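Local coordinates for protein short chain dehydrogenase/reductase (Acinetobacter baumannii, PDB 4IUY) that probably catalyses NAD(P)(H)-dependent oxidation or reduction of small molecules, as a Rossmann-fold member of the short-chain dehydrogenase/reductase family, at residues 30-35 / 42-47; 109-114 / 141-146; 127-132 / 178-183; 159-164 / 245-250; 210-213 / 219-222. All blocks are in the same frame, centred on the assembly; numbering follows the deposited sequence.

Contact 1 of 5, residues 30-35 / 42-47; sequences ILITGA and HIAELF
With its CG1 branch beside the backbone N (chi1 -44°) and CD1 bent back (chi2 -63°), I30 meets the ring of F47, whose own CG lies anti to the carbonyl carbon. The two side chains cross at about a right angle. I30 CG1 lies 3.7 Å from F47 CD1, and I30 CD1 reaches the same ring atom at 3.7 Å, while CG2 stands over one face of the ring, displaced toward its rim. At its edge, in plane, the ring has the carbonyl oxygen of I43.

Two residues farther along the strand, I32 also points at the helix, but with an extended chain. Its CD1 comes to the helix backbone, 3.5 Å from A44 CA, and A44 CB sits 4.0 Å from it. I43 also meets that tip, its CG2 lying 3.7 Å from I32 CD1. At A44 the helix offers only a methyl, and the isoleucine tip lies against its backbone.

The axes of 30-32 and 42-47 run almost antiparallel (171°). They belong to strand 29-32 and helix 38-49, the first half of the beta-alpha-beta unit that opens a Rossmann fold. The TGASSGLG sequence runs through the turn into the start of the helix; in classical relatives this glycine-rich motif binds the cofactor. I110 of neighbouring strand 108-111 touches both I43 and F47, and L248 and A251 also pack on the F47 ring.

No hydrogen bond links the two segments. Their cohesion rests on fully buried hydrocarbon and aromatic surface, so it depends on complementary shape rather than on polar pairing.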
# COMPACT_ATOMS: atom_id res chain seq x y z
N ILE D 30 -26.77 -13.92 -11.05
CA ILE D 30 -25.95 -13.40 -9.98
C ILE D 30 -26.10 -14.23 -8.70
O ILE D 30 -27.20 -14.36 -8.16
CB ILE D 30 -26.35 -11.95 -9.64
CG1 ILE D 30 -26.57 -11.12 -10.91
CG2 ILE D 30 -25.28 -11.32 -8.73
CD1 ILE D 30 -25.33 -10.96 -11.78
N LEU D 31 -25.00 -14.81 -8.23
CA LEU D 31 -25.04 -15.57 -6.97
C LEU D 31 -24.58 -14.67 -5.82
O LEU D 31 -23.50 -14.12 -5.86
CB LEU D 31 -24.17 -16.82 -7.04
CG LEU D 31 -24.01 -17.66 -5.77
CD1 LEU D 31 -25.36 -17.99 -5.13
CD2 LEU D 31 -23.29 -18.97 -6.10
N ILE D 32 -25.45 -14.51 -4.83
CA ILE D 32 -25.20 -13.62 -3.71
C ILE D 32 -25.24 -14.39 -2.41
O ILE D 32 -26.29 -14.91 -2.04
CB ILE D 32 -26.26 -12.51 -3.65
CG1 ILE D 32 -26.31 -11.78 -5.00
CG2 ILE D 32 -25.98 -11.52 -2.50
CD1 ILE D 32 -27.50 -10.87 -5.15
N THR D 33 -24.09 -14.50 -1.74
CA THR D 33 -24.05 -15.10 -0.41
C THR D 33 -24.35 -14.04 0.65
O THR D 33 -24.18 -12.85 0.41
CB THR D 33 -22.68 -15.73 -0.13
OG1 THR D 33 -21.70 -14.67 -0.03
CG2 THR D 33 -22.27 -16.71 -1.24
N GLY D 34 -24.72 -14.48 1.84
CA GLY D 34 -25.06 -13.55 2.89
C GLY D 34 -26.24 -12.67 2.51
O GLY D 34 -26.31 -11.51 2.89
N ALA D 35 -27.18 -13.23 1.75
CA ALA D 35 -28.28 -12.44 1.18
C ALA D 35 -29.28 -11.93 2.22
O ALA D 35 -30.07 -11.04 1.92
CB ALA D 35 -29.00 -13.23 0.12
N HIS D 42 -30.30 -5.49 -0.63
CA HIS D 42 -30.09 -4.37 -1.50
C HIS D 42 -29.43 -4.84 -2.80
O HIS D 42 -29.86 -4.47 -3.89
CB HIS D 42 -29.22 -3.30 -0.79
CG HIS D 42 -28.84 -2.18 -1.69
ND1 HIS D 42 -29.65 -1.08 -1.89
CD2 HIS D 42 -27.76 -2.00 -2.50
CE1 HIS D 42 -29.07 -0.26 -2.76
NE2 HIS D 42 -27.93 -0.80 -3.15
N ILE D 43 -28.39 -5.66 -2.67
CA ILE D 43 -27.64 -6.15 -3.81
C ILE D 43 -28.54 -6.98 -4.70
O ILE D 43 -28.56 -6.76 -5.91
CB ILE D 43 -26.40 -6.96 -3.38
CG1 ILE D 43 -25.38 -6.02 -2.72
CG2 ILE D 43 -25.77 -7.70 -4.57
CD1 ILE D 43 -24.16 -6.73 -2.19
N ALA D 44 -29.31 -7.88 -4.09
CA ALA D 44 -30.25 -8.70 -4.84
C ALA D 44 -31.21 -7.84 -5.63
O ALA D 44 -31.43 -8.07 -6.82
CB ALA D 44 -31.04 -9.62 -3.90
N GLU D 45 -31.74 -6.83 -4.97
CA GLU D 45 -32.74 -5.99 -5.60
C GLU D 45 -32.13 -5.14 -6.71
O GLU D 45 -32.76 -4.94 -7.74
CB GLU D 45 -33.41 -5.14 -4.54
CG GLU D 45 -34.67 -4.50 -4.99
CD GLU D 45 -35.67 -4.42 -3.89
OE1 GLU D 45 -35.42 -4.99 -2.81
OE2 GLU D 45 -36.68 -3.73 -4.10
N LEU D 46 -30.91 -4.69 -6.49
CA LEU D 46 -30.18 -3.93 -7.50
C LEU D 46 -30.01 -4.72 -8.81
O LEU D 46 -30.34 -4.22 -9.89
CB LEU D 46 -28.80 -3.50 -6.97
CG LEU D 46 -27.86 -2.96 -8.05
CD1 LEU D 46 -28.39 -1.65 -8.59
CD2 LEU D 46 -26.44 -2.79 -7.55
N PHE D 47 -29.49 -5.95 -8.74
CA PHE D 47 -29.29 -6.73 -9.97
C PHE D 47 -30.64 -7.14 -10.62
O PHE D 47 -30.76 -7.13 -11.85
CB PHE D 47 -28.35 -7.92 -9.74
CG PHE D 47 -26.88 -7.52 -9.70
CD1 PHE D 47 -26.13 -7.47 -10.87
CD2 PHE D 47 -26.28 -7.13 -8.51
CE1 PHE D 47 -24.80 -7.08 -10.85
CE2 PHE D 47 -24.94 -6.74 -8.48
CZ PHE D 47 -24.20 -6.71 -9.66

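Contact 2 of 5, residues 109-114 / 141-146; sequences LINNAG and WQCAQE
Apolar contact comes first, and L109 supplies it through a single methyl. Its CG is anti to the backbone N (chi1 163°), which carries CD2 across to the helix, where it lies 3.9 Å from A144 CA. The same methyl is 4.3 Å from C143 CB, so it rests on the backbone where the two helix residues join instead of interlocking with long side chains.

A polar atom set against carbon forms the second kind. N111 turns its amide oxygen to the cysteine, with OD1 3.7 Å from C143 CB, a van der Waals contact and not a hydrogen bond. The other end of that amide is held from outside the pair, for N111 ND2 donates to OD1 of N162 on the adjacent strand.

Further polar links leave the helix in other directions. E146 forms a salt bridge with R89, while on the outer face Q145 NE2 donates to the backbone oxygens of F121 and Y124 of the second subunit, and the W141 ring stacks on W129 of that subunit.

Strand 108-111 enters the NNAG sequence, a signature of classical short-chain dehydrogenases that lies near the cofactor in relatives. The chemistry divides the labour: the helix is pressed to the sheet by small, buried, non-directional contacts, whereas directional bonds lock N111 to the neighbouring strand and join the outer helix face to the partner subunit.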
# COMPACT_ATOMS: atom_id res chain seq x y z
N LEU D 109 -20.39 -14.36 -9.08
CA LEU D 109 -20.47 -14.63 -7.64
C LEU D 109 -20.17 -13.36 -6.81
O LEU D 109 -19.12 -12.75 -6.95
CB LEU D 109 -19.48 -15.71 -7.26
CG LEU D 109 -19.19 -15.79 -5.76
CD1 LEU D 109 -20.44 -16.13 -4.96
CD2 LEU D 109 -18.08 -16.83 -5.55
N ILE D 110 -21.11 -12.98 -5.95
CA ILE D 110 -20.85 -11.91 -4.99
C ILE D 110 -20.77 -12.48 -3.56
O ILE D 110 -21.78 -12.87 -2.95
CB ILE D 110 -21.90 -10.79 -5.08
CG1 ILE D 110 -22.06 -10.33 -6.54
CG2 ILE D 110 -21.53 -9.63 -4.15
CD1 ILE D 110 -23.02 -9.18 -6.72
N ASN D 111 -19.55 -12.56 -3.06
CA ASN D 111 -19.25 -13.03 -1.72
C ASN D 111 -19.53 -11.91 -0.71
O ASN D 111 -18.70 -11.02 -0.52
CB ASN D 111 -17.76 -13.43 -1.63
CG ASN D 111 -17.47 -14.80 -2.24
OD1 ASN D 111 -18.23 -15.75 -2.08
ND2 ASN D 111 -16.36 -14.89 -2.96
N ASN D 112 -20.67 -11.98 -0.04
CA ASN D 112 -21.11 -10.90 0.84
C ASN D 112 -21.42 -11.41 2.26
O ASN D 112 -22.09 -10.75 3.05
CB ASN D 112 -22.34 -10.24 0.20
CG ASN D 112 -22.99 -9.18 1.10
OD1 ASN D 112 -22.33 -8.28 1.60
ND2 ASN D 112 -24.27 -9.39 1.40
N ALA D 113 -20.93 -12.59 2.60
CA ALA D 113 -21.09 -13.09 3.95
C ALA D 113 -20.03 -12.44 4.84
O ALA D 113 -18.88 -12.29 4.43
CB ALA D 113 -21.00 -14.62 3.98
N GLY D 114 -20.42 -12.01 6.03
CA GLY D 114 -19.51 -11.30 6.91
C GLY D 114 -20.04 -11.18 8.33
O GLY D 114 -21.19 -10.79 8.52
N TRP D 141 -13.46 -18.10 -0.05
CA TRP D 141 -12.49 -18.90 -0.79
C TRP D 141 -13.11 -20.23 -1.27
O TRP D 141 -12.99 -20.59 -2.44
CB TRP D 141 -11.22 -19.14 0.05
CG TRP D 141 -10.32 -20.23 -0.48
CD1 TRP D 141 -9.46 -20.16 -1.54
CD2 TRP D 141 -10.19 -21.56 0.05
NE1 TRP D 141 -8.81 -21.36 -1.71
CE2 TRP D 141 -9.23 -22.23 -0.74
CE3 TRP D 141 -10.78 -22.24 1.12
CZ2 TRP D 141 -8.86 -23.57 -0.51
CZ3 TRP D 141 -10.41 -23.56 1.35
CH2 TRP D 141 -9.46 -24.22 0.54
N GLN D 142 -13.76 -20.95 -0.36
CA GLN D 142 -14.48 -22.19 -0.72
C GLN D 142 -15.50 -21.95 -1.84
O GLN D 142 -15.52 -22.68 -2.85
CB GLN D 142 -15.21 -22.77 0.49
CG GLN D 142 -14.31 -23.27 1.63
CD GLN D 142 -15.09 -23.55 2.93
OE1 GLN D 142 -15.77 -22.67 3.47
NE2 GLN D 142 -14.96 -24.77 3.44
N CYS D 143 -16.32 -20.92 -1.66
CA CYS D 143 -17.36 -20.61 -2.65
C CYS D 143 -16.74 -20.28 -4.00
O CYS D 143 -17.24 -20.72 -5.03
CB CYS D 143 -18.25 -19.45 -2.20
SG CYS D 143 -19.25 -19.86 -0.80
N ALA D 144 -15.67 -19.50 -3.97
CA ALA D 144 -14.98 -19.14 -5.20
C ALA D 144 -14.49 -20.40 -5.90
O ALA D 144 -14.73 -20.59 -7.09
CB ALA D 144 -13.79 -18.17 -4.92
N GLN D 145 -13.83 -21.26 -5.14
CA GLN D 145 -13.35 -22.51 -5.72
C GLN D 145 -14.49 -23.27 -6.39
O GLN D 145 -14.38 -23.67 -7.55
CB GLN D 145 -12.69 -23.41 -4.67
CG GLN D 145 -11.25 -23.09 -4.34
CD GLN D 145 -10.66 -24.17 -3.46
OE1 GLN D 145 -11.36 -24.75 -2.63
NE2 GLN D 145 -9.39 -24.47 -3.66
N GLU D 146 -15.60 -23.44 -5.66
CA GLU D 146 -16.70 -24.23 -6.20
C GLU D 146 -17.35 -23.55 -7.40
O GLU D 146 -17.60 -24.20 -8.40
CB GLU D 146 -17.74 -24.58 -5.12
CG GLU D 146 -17.19 -25.42 -3.98
CD GLU D 146 -16.63 -26.78 -4.44
OE1 GLU D 146 -17.15 -27.36 -5.42
OE2 GLU D 146 -15.67 -27.25 -3.80

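Contact 3 of 5, residues 127-132 / 178-183; sequences EDWDKI and YCASKA
I132 faces Y178 with its CG2 branch, which is anti to the backbone N. That methyl presses against the start of the tyrosine's main chain, 3.6 Å from Y178 N, and stays 4.3 Å from Y178 CB, so it touches the root of the side chain while the ring extends elsewhere. One face of that ring carries K182 CG, 3.8 Å above the plane and displaced toward the rim.

W129 works at longer range. Its indole reaches across so that CH2 comes 4.2 Å from A180 CB, an oblique approach to a small residue.

S181 OG comes 4.2 Å from I132 O and bonds back to its own helix. It lies between the backbone N and the carbonyl carbon (chi1 67°) and donates to Y178 O at 2.8 Å, tilted 31° from the carbonyl plane. Y178 O takes K182 N as well, so one carbonyl serves two donors. N136 ND2 also bonds to S181 OG.

Y178 and K182 have the YxxxK spacing whose tyrosine and lysine are catalytic in classical relatives, and K182 NZ donates to T164 O beyond strand 159-163. The axes of 127-132 and 178-183 cross at -31°. Their parent helices, 126-153 and 176-196, flank the same side of the sheet and both meet the second subunit; A180 packs on L188 of that subunit, consistent with the four-helix interface familiar in this family.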
# COMPACT_ATOMS: atom_id res chain seq x y z
N GLU D 127 -12.93 -19.72 19.60
CA GLU D 127 -14.25 -19.88 19.00
C GLU D 127 -14.64 -18.63 18.22
O GLU D 127 -15.14 -18.72 17.08
CB GLU D 127 -15.31 -20.24 20.06
CG GLU D 127 -15.08 -21.60 20.75
CD GLU D 127 -13.87 -21.59 21.72
OE1 GLU D 127 -13.79 -20.69 22.59
OE2 GLU D 127 -12.97 -22.46 21.58
N ASP D 128 -14.39 -17.46 18.82
CA ASP D 128 -14.59 -16.18 18.14
C ASP D 128 -13.75 -16.13 16.88
O ASP D 128 -14.23 -15.74 15.82
CB ASP D 128 -14.18 -15.01 19.02
CG ASP D 128 -14.99 -14.89 20.27
OD1 ASP D 128 -16.21 -15.18 20.23
OD2 ASP D 128 -14.40 -14.47 21.30
N TRP D 129 -12.47 -16.50 17.00
CA TRP D 129 -11.57 -16.46 15.86
C TRP D 129 -12.07 -17.33 14.71
O TRP D 129 -12.15 -16.85 13.58
CB TRP D 129 -10.17 -16.88 16.26
CG TRP D 129 -9.20 -16.95 15.12
CD1 TRP D 129 -8.98 -18.02 14.29
CD2 TRP D 129 -8.32 -15.91 14.67
NE1 TRP D 129 -8.02 -17.71 13.36
CE2 TRP D 129 -7.60 -16.43 13.57
CE3 TRP D 129 -8.07 -14.61 15.10
CZ2 TRP D 129 -6.65 -15.68 12.89
CZ3 TRP D 129 -7.13 -13.86 14.43
CH2 TRP D 129 -6.43 -14.40 13.33
N ASP D 130 -12.35 -18.60 15.00
CA ASP D 130 -12.84 -19.52 13.97
C ASP D 130 -14.11 -19.00 13.31
O ASP D 130 -14.21 -19.02 12.09
CB ASP D 130 -13.07 -20.93 14.52
CG ASP D 130 -11.76 -21.63 14.92
OD1 ASP D 130 -10.66 -21.18 14.51
OD2 ASP D 130 -11.84 -22.64 15.65
N LYS D 131 -15.06 -18.50 14.09
CA LYS D 131 -16.28 -17.97 13.50
C LYS D 131 -16.02 -16.83 12.52
O LYS D 131 -16.49 -16.86 11.39
CB LYS D 131 -17.25 -17.49 14.58
CG LYS D 131 -18.55 -16.94 14.01
CD LYS D 131 -19.60 -16.73 15.06
CE LYS D 131 -19.14 -15.71 16.09
NZ LYS D 131 -19.13 -14.29 15.58
N ILE D 132 -15.27 -15.83 12.96
CA ILE D 132 -15.03 -14.62 12.19
C ILE D 132 -14.14 -14.87 10.96
O ILE D 132 -14.45 -14.42 9.86
CB ILE D 132 -14.44 -13.53 13.08
CG1 ILE D 132 -15.50 -13.08 14.07
CG2 ILE D 132 -13.90 -12.34 12.26
CD1 ILE D 132 -14.95 -12.33 15.24
N TYR D 178 -11.61 -9.61 12.60
CA TYR D 178 -12.24 -9.07 11.39
C TYR D 178 -11.20 -8.39 10.48
O TYR D 178 -11.18 -8.64 9.27
CB TYR D 178 -13.33 -8.09 11.81
CG TYR D 178 -14.15 -7.50 10.70
CD1 TYR D 178 -15.33 -8.11 10.28
CD2 TYR D 178 -13.78 -6.28 10.10
CE1 TYR D 178 -16.10 -7.56 9.30
CE2 TYR D 178 -14.56 -5.72 9.12
CZ TYR D 178 -15.73 -6.37 8.73
OH TYR D 178 -16.53 -5.83 7.75
N CYS D 179 -10.36 -7.53 11.05
CA CYS D 179 -9.27 -6.88 10.30
C CYS D 179 -8.33 -7.89 9.66
O CYS D 179 -7.95 -7.74 8.50
CB CYS D 179 -8.45 -5.92 11.19
SG CYS D 179 -9.38 -4.42 11.62
N ALA D 180 -7.93 -8.90 10.42
CA ALA D 180 -7.02 -9.91 9.87
C ALA D 180 -7.68 -10.63 8.67
O ALA D 180 -7.04 -10.84 7.63
CB ALA D 180 -6.58 -10.90 10.95
N SER D 181 -8.95 -11.01 8.83
CA SER D 181 -9.64 -11.78 7.81
C SER D 181 -9.87 -10.95 6.54
O SER D 181 -9.68 -11.45 5.42
CB SER D 181 -10.96 -12.36 8.37
OG SER D 181 -11.89 -11.33 8.67
N LYS D 182 -10.24 -9.68 6.72
CA LYS D 182 -10.45 -8.79 5.58
C LYS D 182 -9.17 -8.49 4.78
O LYS D 182 -9.19 -8.49 3.55
CB LYS D 182 -11.10 -7.47 6.03
CG LYS D 182 -12.54 -7.63 6.50
CD LYS D 182 -13.43 -8.32 5.50
CE LYS D 182 -14.89 -8.27 5.93
NZ LYS D 182 -15.86 -8.72 4.84
N ALA D 183 -8.06 -8.25 5.47
CA ALA D 183 -6.77 -8.10 4.78
C ALA D 183 -6.43 -9.42 4.07
O ALA D 183 -5.86 -9.41 2.98
CB ALA D 183 -5.65 -7.75 5.76

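Contact 4 of 5, residues 159-164 / 245-250; sequences SIINIT and GPLLLL
I161 is the side chain that leans on the helix, meeting L250. Their side chains pass at a slant, with I161 CD1 3.9 Å from L250 CB. CD1 also lies 3.8 Å from L247 O, one turn back along the helix, and at 4.4 Å from L247 CD2. The methyl thus touches both the L247 carbonyl and the L250 CB, with L247 CD2 farther off. The extended chain of I161 (chi1 -54°, chi2 172°) is what projects that methyl so far from the strand.

S159 adds a smaller touch with its CB, 3.6 Å from L250 O. Its hydroxyl is engaged otherwise, bonded to N202 OD1 at the start of the next strand.

A water completes the first shell. It donates to I160 O at 2.9 Å and to L250 O at 3.1 Å, tying a strand carbonyl to a helix carbonyl that could not bond to each other directly. The water thus bridges the two carbonyls beside the apolar contact.

Farther out, strand 202-208 holds the pair in place: I206 touches both I161 and L247, and N204 touches L250. I263 of the last strand packs on L249 and L250, while the outer side of the helix meets the third subunit, P246 on its I258 and L248 on its F23.

Helix 244-251 lies in the connection between strands 202-208 and 262-265, and covers the sheet from the same side as helix 38-49. A parallel sheet flanked by helices on both faces is the Rossmann architecture of short-chain dehydrogenases.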
# COMPACT_ATOMS: atom_id res chain seq x y z
N SER D 159 -17.36 -13.58 -13.43
CA SER D 159 -16.79 -12.59 -12.53
C SER D 159 -17.05 -12.93 -11.09
O SER D 159 -18.09 -13.49 -10.72
CB SER D 159 -17.35 -11.20 -12.84
OG SER D 159 -16.98 -10.78 -14.13
N ILE D 160 -16.09 -12.56 -10.26
CA ILE D 160 -16.18 -12.69 -8.83
C ILE D 160 -15.96 -11.33 -8.16
O ILE D 160 -15.04 -10.60 -8.54
CB ILE D 160 -15.14 -13.68 -8.31
CG1 ILE D 160 -15.39 -15.06 -8.93
CG2 ILE D 160 -15.17 -13.71 -6.77
CD1 ILE D 160 -14.34 -16.09 -8.57
N ILE D 161 -16.82 -11.00 -7.22
CA ILE D 161 -16.71 -9.77 -6.45
C ILE D 161 -16.68 -10.13 -4.95
O ILE D 161 -17.62 -10.76 -4.44
CB ILE D 161 -17.91 -8.83 -6.72
CG1 ILE D 161 -18.08 -8.56 -8.21
CG2 ILE D 161 -17.79 -7.54 -5.93
CD1 ILE D 161 -19.39 -7.78 -8.50
N ASN D 162 -15.59 -9.77 -4.28
CA ASN D 162 -15.47 -9.97 -2.83
C ASN D 162 -15.82 -8.71 -2.08
O ASN D 162 -15.23 -7.66 -2.31
CB ASN D 162 -14.04 -10.42 -2.45
CG ASN D 162 -13.70 -11.83 -2.97
OD1 ASN D 162 -14.56 -12.71 -2.95
ND2 ASN D 162 -12.46 -12.03 -3.43
N ILE D 163 -16.78 -8.80 -1.19
CA ILE D 163 -17.01 -7.64 -0.36
C ILE D 163 -16.04 -7.70 0.81
O ILE D 163 -16.13 -8.59 1.67
CB ILE D 163 -18.44 -7.55 0.15
CG1 ILE D 163 -19.43 -7.71 -1.00
CG2 ILE D 163 -18.63 -6.21 0.86
CD1 ILE D 163 -19.20 -6.76 -2.12
N THR D 164 -15.08 -6.79 0.81
CA THR D 164 -14.17 -6.73 1.94
C THR D 164 -14.65 -5.66 2.93
O THR D 164 -15.70 -5.82 3.53
CB THR D 164 -12.69 -6.53 1.48
OG1 THR D 164 -12.51 -5.29 0.77
CG2 THR D 164 -12.29 -7.71 0.59
N GLY D 245 -22.75 1.63 -8.39
CA GLY D 245 -21.83 1.85 -9.49
C GLY D 245 -20.69 0.85 -9.55
O GLY D 245 -20.48 0.24 -10.59
N PRO D 246 -19.92 0.71 -8.46
CA PRO D 246 -18.85 -0.28 -8.44
C PRO D 246 -19.34 -1.73 -8.66
O PRO D 246 -18.67 -2.51 -9.33
CB PRO D 246 -18.26 -0.14 -7.04
CG PRO D 246 -18.56 1.26 -6.63
CD PRO D 246 -19.89 1.59 -7.26
N LEU D 247 -20.50 -2.07 -8.10
CA LEU D 247 -21.06 -3.43 -8.26
C LEU D 247 -21.37 -3.74 -9.70
O LEU D 247 -21.07 -4.83 -10.18
CB LEU D 247 -22.33 -3.61 -7.42
CG LEU D 247 -22.13 -3.85 -5.93
CD1 LEU D 247 -23.45 -3.59 -5.19
CD2 LEU D 247 -21.65 -5.28 -5.68
N LEU D 248 -21.99 -2.79 -10.38
CA LEU D 248 -22.36 -2.96 -11.77
C LEU D 248 -21.12 -2.97 -12.66
O LEU D 248 -21.04 -3.78 -13.61
CB LEU D 248 -23.36 -1.89 -12.22
CG LEU D 248 -24.79 -2.02 -11.67
CD1 LEU D 248 -25.68 -0.94 -12.21
CD2 LEU D 248 -25.39 -3.39 -11.96
N LEU D 249 -20.15 -2.13 -12.34
CA LEU D 249 -18.87 -2.10 -13.05
C LEU D 249 -18.19 -3.47 -13.04
O LEU D 249 -17.77 -3.96 -14.08
CB LEU D 249 -17.91 -1.08 -12.42
CG LEU D 249 -16.48 -1.01 -12.97
CD1 LEU D 249 -16.46 -0.48 -14.41
CD2 LEU D 249 -15.60 -0.20 -12.06
N LEU D 250 -18.06 -4.06 -11.85
CA LEU D 250 -17.30 -5.30 -11.67
C LEU D 250 -18.08 -6.55 -12.07
O LEU D 250 -17.51 -7.65 -12.08
CB LEU D 250 -16.82 -5.40 -10.22
CG LEU D 250 -15.89 -4.26 -9.80
CD1 LEU D 250 -15.51 -4.42 -8.33
CD2 LEU D 250 -14.65 -4.18 -10.70
O HOH W 1 -14.94 -8.63 -10.65

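Contact 5 of 5, residues 210-213 / 219-222; sequences YMIT and YLTS
The backbone of Y210-T213 runs extended past the short helix 217-221, with I212 CA and L220 CA 7.4 Å apart. In classical short-chain dehydrogenases the region after the sixth strand of the Rossmann fold helps to form the substrate-binding lobe, and this loop and helix probably belong to its counterpart.

L220 is the central wedge. Its CD1 sits 3.6 Å from M211 O and 3.7 Å from I212 CA, lying along the main chain of the loop, and it meets I212 CD1 methyl to methyl at 3.7 Å. The CG1 branch of I212, anti to the backbone N at chi1 174°, brings that methyl over. M211, a selenomethionine, directs its side chain to V238 and F240 instead.

The two tyrosines meet beside this cluster without stacking: Y210 CE1 approaches the edge of the Y219 ring, near its plane, at 4.0 Å from CE2. Y210 OH is hydrogen-bonded to N172 ND2, and Y219 OH is weakly bonded to the same nitrogen.

S222 leaves the helix and stands at the N-cap of the next one, 223-231; its OG donates to Y219 O at 2.7 Å from above the carbonyl plane, 53° out of it.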
# COMPACT_ATOMS: atom_id res chain seq x y z
N TYR D 210 -18.07 2.52 6.84
CA TYR D 210 -19.12 2.22 7.79
C TYR D 210 -20.49 2.52 7.23
O TYR D 210 -20.80 3.66 6.86
CB TYR D 210 -18.92 2.96 9.11
CG TYR D 210 -17.75 2.45 9.91
CD1 TYR D 210 -17.90 1.40 10.82
CD2 TYR D 210 -16.48 3.00 9.76
CE1 TYR D 210 -16.82 0.94 11.57
CE2 TYR D 210 -15.40 2.53 10.49
CZ TYR D 210 -15.57 1.52 11.39
OH TYR D 210 -14.47 1.08 12.09
N MSE D 211 -21.31 1.49 7.15
CA MSE D 211 -22.64 1.65 6.58
C MSE D 211 -23.66 1.83 7.65
O MSE D 211 -23.66 1.12 8.65
CB MSE D 211 -22.99 0.46 5.71
CG MSE D 211 -22.07 0.42 4.52
SE MSE D 211 -22.33 -1.16 3.50
CE MSE D 211 -21.52 -2.49 4.67
N ILE D 212 -24.53 2.81 7.44
CA ILE D 212 -25.59 3.04 8.38
C ILE D 212 -26.59 1.86 8.36
O ILE D 212 -27.43 1.73 7.47
CB ILE D 212 -26.22 4.44 8.18
CG1 ILE D 212 -27.43 4.59 9.09
CG2 ILE D 212 -26.55 4.69 6.71
CD1 ILE D 212 -27.10 4.38 10.55
N THR D 213 -26.40 0.97 9.34
CA THR D 213 -27.20 -0.24 9.48
C THR D 213 -27.74 -0.35 10.90
O THR D 213 -27.46 0.52 11.74
CB THR D 213 -26.38 -1.52 9.18
OG1 THR D 213 -25.45 -1.76 10.24
CG2 THR D 213 -25.65 -1.40 7.85
N TYR D 219 -23.59 2.16 18.15
CA TYR D 219 -22.22 2.59 17.89
C TYR D 219 -22.20 3.87 17.05
O TYR D 219 -21.48 4.81 17.37
CB TYR D 219 -21.42 1.47 17.20
CG TYR D 219 -20.00 1.84 16.80
CD1 TYR D 219 -19.07 2.24 17.76
CD2 TYR D 219 -19.57 1.74 15.47
CE1 TYR D 219 -17.77 2.57 17.41
CE2 TYR D 219 -18.27 2.07 15.11
CZ TYR D 219 -17.38 2.48 16.08
OH TYR D 219 -16.08 2.81 15.75
N LEU D 220 -23.02 3.90 16.00
CA LEU D 220 -23.00 5.00 15.04
C LEU D 220 -23.72 6.27 15.55
O LEU D 220 -23.25 7.39 15.32
CB LEU D 220 -23.58 4.57 13.67
CG LEU D 220 -22.93 3.45 12.84
CD1 LEU D 220 -23.65 3.27 11.51
CD2 LEU D 220 -21.44 3.65 12.59
N THR D 221 -24.86 6.12 16.21
CA THR D 221 -25.64 7.27 16.65
C THR D 221 -25.18 7.88 17.99
O THR D 221 -25.61 8.96 18.38
CB THR D 221 -27.15 6.93 16.72
OG1 THR D 221 -27.38 5.87 17.67
CG2 THR D 221 -27.66 6.51 15.35
N SER D 222 -24.27 7.17 18.66
CA SER D 222 -23.72 7.58 19.96
C SER D 222 -22.75 8.76 19.92
O SER D 222 -22.62 9.44 18.91
CB SER D 222 -23.02 6.40 20.63
OG SER D 222 -22.02 5.87 19.77

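How the contacts relate
Contacts 1, 2 and 4 clothe three adjacent strands of one parallel sheet, their centres 11 to 12 Å apart. L31 O accepts from I110 N at 2.6 Å between contacts 1 and 2, and L109 O is 2.9 Å from I161 N between contacts 2 and 4. The helices of contacts 1 and 4 also touch, F47 CZ lying 3.7 Å from L247 O. Contact 3 shares helix 126-153 with contact 2, and through K182 it reaches the end of the strand of contact 4, near the probable active site. Contact 5, about 21 Å from contact 3 between centres, borders the likely substrate side without touching the others.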